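Local coordinates for CDC48 domain-containing protein (Pyrococcus horikoshii, PDB 4UZR), which is of unknown function but carries a CDC48-like domain, assembles into hexamers and dodecamers with a twelve-bladed beta-propeller, and may bind ATP, at the interface of chains A and B. Sequence-based numbering; all coordinates share one arbitrary frame. Chains: chain A/B, Putative uncharacterized protein PH1500.

Contact 1: the interface of chains A and B. Residues chain A 8, 11-14, 18, 68; chain B 8, 68, 70.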
# COMPACT_ATOMS: atom_id res chain seq x y z
N PRO A 8 -26.77 8.07 -24.50
CA PRO A 8 -26.91 6.84 -25.27
C PRO A 8 -26.08 5.72 -24.66
O PRO A 8 -25.02 5.99 -24.09
CB PRO A 8 -26.36 7.23 -26.65
CG PRO A 8 -25.40 8.33 -26.37
CD PRO A 8 -25.98 9.09 -25.21
N LYS A 11 -21.75 4.51 -27.22
CA LYS A 11 -21.24 5.86 -27.41
C LYS A 11 -21.01 6.14 -28.89
O LYS A 11 -19.88 6.25 -29.36
CB LYS A 11 -19.96 6.08 -26.60
CG LYS A 11 -20.18 6.01 -25.09
CD LYS A 11 -21.41 6.80 -24.68
CE LYS A 11 -21.73 6.63 -23.20
NZ LYS A 11 -22.18 5.24 -22.88
N VAL A 12 -22.12 6.25 -29.62
CA VAL A 12 -22.12 6.46 -31.05
C VAL A 12 -22.35 7.95 -31.36
O VAL A 12 -22.79 8.70 -30.50
CB VAL A 12 -23.22 5.59 -31.72
CG1 VAL A 12 -24.61 6.08 -31.33
CG2 VAL A 12 -23.04 5.52 -33.24
N GLU A 13 -22.03 8.36 -32.58
CA GLU A 13 -22.22 9.75 -33.00
C GLU A 13 -23.68 10.04 -33.33
O GLU A 13 -24.35 9.25 -34.00
CB GLU A 13 -21.34 10.06 -34.22
CG GLU A 13 -19.86 9.97 -33.94
CD GLU A 13 -19.02 10.28 -35.16
OE1 GLU A 13 -19.59 10.76 -36.16
OE2 GLU A 13 -17.79 10.04 -35.11
N LEU A 14 -24.17 11.18 -32.84
CA LEU A 14 -25.57 11.55 -33.02
C LEU A 14 -25.74 12.78 -33.90
O LEU A 14 -24.91 13.68 -33.88
CB LEU A 14 -26.21 11.82 -31.65
CG LEU A 14 -26.20 10.69 -30.63
CD1 LEU A 14 -26.76 11.19 -29.30
CD2 LEU A 14 -27.00 9.50 -31.13
N PHE A 18 -31.45 15.10 -32.88
CA PHE A 18 -32.05 13.84 -32.41
C PHE A 18 -33.05 14.05 -31.27
O PHE A 18 -34.01 13.28 -31.10
CB PHE A 18 -30.96 12.86 -31.98
CG PHE A 18 -30.34 13.18 -30.64
CD1 PHE A 18 -29.39 14.17 -30.51
CD2 PHE A 18 -30.72 12.48 -29.50
CE1 PHE A 18 -28.82 14.46 -29.28
CE2 PHE A 18 -30.16 12.76 -28.27
CZ PHE A 18 -29.21 13.76 -28.16
N LEU A 68 -28.12 16.59 -23.00
CA LEU A 68 -27.25 15.47 -23.35
C LEU A 68 -26.08 15.38 -22.38
O LEU A 68 -25.35 16.35 -22.17
CB LEU A 68 -26.75 15.59 -24.79
CG LEU A 68 -25.68 14.60 -25.25
CD1 LEU A 68 -26.16 13.16 -25.14
CD2 LEU A 68 -25.23 14.91 -26.66
N PRO B 8 -19.69 17.91 -26.39
CA PRO B 8 -20.05 18.80 -25.29
C PRO B 8 -19.23 18.53 -24.03
O PRO B 8 -18.94 17.37 -23.71
CB PRO B 8 -21.52 18.48 -25.05
CG PRO B 8 -21.71 17.11 -25.59
CD PRO B 8 -20.77 16.98 -26.75
N LEU B 68 -22.68 15.23 -33.31
CA LEU B 68 -22.25 15.23 -31.91
C LEU B 68 -21.53 13.95 -31.51
O LEU B 68 -21.98 12.85 -31.82
CB LEU B 68 -23.46 15.45 -30.99
CG LEU B 68 -24.09 16.84 -31.02
CD1 LEU B 68 -25.23 16.94 -30.02
CD2 LEU B 68 -23.04 17.90 -30.74
N THR B 70 -20.34 11.54 -28.41
CA THR B 70 -20.96 11.28 -27.11
C THR B 70 -20.10 10.50 -26.10
O THR B 70 -20.54 10.28 -24.97
CB THR B 70 -22.31 10.55 -27.27
OG1 THR B 70 -22.12 9.31 -27.96
CG2 THR B 70 -23.29 11.41 -28.05

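Contact 2: the interface of chains A and B. Residues chain A 66-69; chain B 10-13.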
# COMPACT_ATOMS: atom_id res chain seq x y z
N ILE A 66 -34.39 19.08 -21.89
CA ILE A 66 -33.61 17.88 -22.18
C ILE A 66 -32.13 18.20 -22.40
O ILE A 66 -31.77 19.06 -23.20
CB ILE A 66 -34.16 17.14 -23.42
CG1 ILE A 66 -35.63 16.77 -23.22
CG2 ILE A 66 -33.33 15.89 -23.70
CD1 ILE A 66 -36.23 16.03 -24.38
N THR A 67 -31.28 17.48 -21.67
CA THR A 67 -29.84 17.72 -21.70
C THR A 67 -29.08 16.45 -22.09
O THR A 67 -29.38 15.36 -21.60
CB THR A 67 -29.33 18.20 -20.32
OG1 THR A 67 -29.93 19.46 -20.00
CG2 THR A 67 -27.82 18.36 -20.32
N LEU A 68 -28.12 16.59 -23.00
CA LEU A 68 -27.25 15.47 -23.35
C LEU A 68 -26.08 15.38 -22.38
O LEU A 68 -25.35 16.35 -22.17
CB LEU A 68 -26.75 15.59 -24.79
CG LEU A 68 -25.68 14.60 -25.25
CD1 LEU A 68 -26.16 13.16 -25.14
CD2 LEU A 68 -25.23 14.91 -26.66
N VAL A 69 -25.92 14.21 -21.78
CA VAL A 69 -24.86 13.94 -20.81
C VAL A 69 -23.85 12.96 -21.39
O VAL A 69 -24.22 12.02 -22.09
CB VAL A 69 -25.46 13.40 -19.48
CG1 VAL A 69 -24.39 12.75 -18.61
CG2 VAL A 69 -26.15 14.53 -18.72
N PRO B 10 -19.39 19.43 -20.04
CA PRO B 10 -19.58 17.99 -20.20
C PRO B 10 -21.00 17.68 -20.66
O PRO B 10 -21.37 16.51 -20.77
CB PRO B 10 -19.39 17.47 -18.78
CG PRO B 10 -20.00 18.55 -17.95
CD PRO B 10 -19.74 19.86 -18.67
N LYS B 11 -21.78 18.72 -20.93
CA LYS B 11 -23.19 18.54 -21.22
C LYS B 11 -23.76 19.74 -21.97
O LYS B 11 -23.18 20.83 -21.97
CB LYS B 11 -23.97 18.33 -19.92
CG LYS B 11 -23.89 19.50 -18.95
CD LYS B 11 -24.72 19.24 -17.70
N VAL B 12 -24.90 19.53 -22.62
CA VAL B 12 -25.59 20.60 -23.32
C VAL B 12 -27.11 20.45 -23.24
O VAL B 12 -27.66 19.39 -23.54
CB VAL B 12 -25.12 20.68 -24.79
CG1 VAL B 12 -25.22 19.32 -25.48
CG2 VAL B 12 -25.88 21.76 -25.55
N GLU B 13 -27.78 21.52 -22.81
CA GLU B 13 -29.24 21.57 -22.87
C GLU B 13 -29.63 21.88 -24.32
O GLU B 13 -29.19 22.88 -24.89
CB GLU B 13 -29.78 22.64 -21.92
CG GLU B 13 -31.29 22.79 -21.94
CD GLU B 13 -31.79 23.88 -21.01
OE1 GLU B 13 -30.97 24.41 -20.22
OE2 GLU B 13 -32.99 24.21 -21.06

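Contact 1: the interface of chains A and B
An antiparallel beta bridge between chains joins A:Leu14, in the loop leading to helix 18-26, with B:Leu68 at the end of strand 65-68, within the CDC48 domain 2-like part of each subunit. Both backbone groups of each residue are used. A:Leu14 N gives its hydrogen to B:Leu68 O at 2.9 Å. B:Leu68 N returns one to A:Leu14 O at 2.8 Å. Beyond the bridge, the hydroxyl OG1 of B:Thr70 donates to the carbonyl oxygen of A:Val12 at 2.7 Å, from a position tilted 34° from the carbonyl plane. Its chi1 of 59° places OG1 between the backbone N and the carbonyl carbon and puts CG2 anti to the carbonyl carbon, where it packs on A:Leu14 CD1 at 3.7 Å, the two side chains meeting at about a right angle. Threonine suits the place because one branched side chain offers a hydroxyl to the backbone and a methyl to an apolar neighbour. The ring atom CG of A:Pro8 packs against B:Thr70 CB at 3.9 Å. On the A side, A:Lys11 bends at chi2 and chi4 and brings its terminal amine nitrogen NZ to A:Pro8 O at 3.2 Å, while its CD carbon rests near the backbone oxygen of B:Thr70. Leucine branches pack near the bridge. A:Leu14 sets CD1 over the centre of the A:Phe18 ring, 3.7 Å above its plane, linking the bridging loop to the first turn of its own helix. The side chains of A:Leu68 and B:Leu68 run past each other in opposite directions, with A:Leu68 CD2 3.9 Å from B:Leu68 CD1, two flexible branched chains packing without need of a polar mate. In the fold, the A loop between strand 3-8 and helix 18-26 meets the end of B strand 65-68 and B:Thr70 beyond it, with A strand 65-69 and B strand 3-9 at the margin.

Contact 2: the interface of chains A and B
The amide nitrogen of A:Leu68 donates to the carbonyl oxygen of B:Val12 at 2.9 Å, in an antiparallel strand pairing between CDC48 domain 2-like regions. The reverse bond, from B:Val12 N to A:Leu68 O, is longer at 3.2 Å. They join strand 65-69 of chain A to the short strand 11-13 of chain B, whose lead-in passes through B:Pro10 after a cis peptide bond. A:Thr67 lies against the B strand through both branches. Its chi1 of -63° sets OG1 beside the backbone N and the methyl CG2 anti to it. CG2 comes 3.4 Å from B:Val12 O. The same methyl lies 3.9 Å from B:Lys11 CB. On the other branch, OG1 lies 3.6 Å from B:Glu13 CA, with CB of that residue close by. Beta-branched threonine favours an extended backbone and covers the neighbouring strand with little bulk. A glycine here, without either branch, would probably open a gap beside B:Lys11 CB and B:Glu13 CB and leave the strand edge freer to flex. The side chain of B:Glu13 crosses A:Thr67 obliquely and runs extended beyond CG, its aliphatic part doing the touching. B:Val12, also beta-branched and suited to a strand, points its CG1 methyl at A:Leu68 CB, 4.1 Å away.

The C-alpha centres of contact 1 and contact 2 lie about 10 Å apart, and A:Leu68 belongs to both: its side chain packs in contact 1, while its backbone pairs in contact 2. Each joins residues from the 8-18 region of one chain to strand 65-69 or its counterpart in the other, yet the pairing differs, A:Leu14 with B:Leu68 in one and B:Val12 with A:Leu68 in the other. The two copies therefore meet without exact two-fold symmetry. Backbone pairing from each chain's N-terminal segment to the other's strand 65-69 (65-68 in chain B) probably helps hold neighbouring CDC48-like domains together within the twelve-chain assembly.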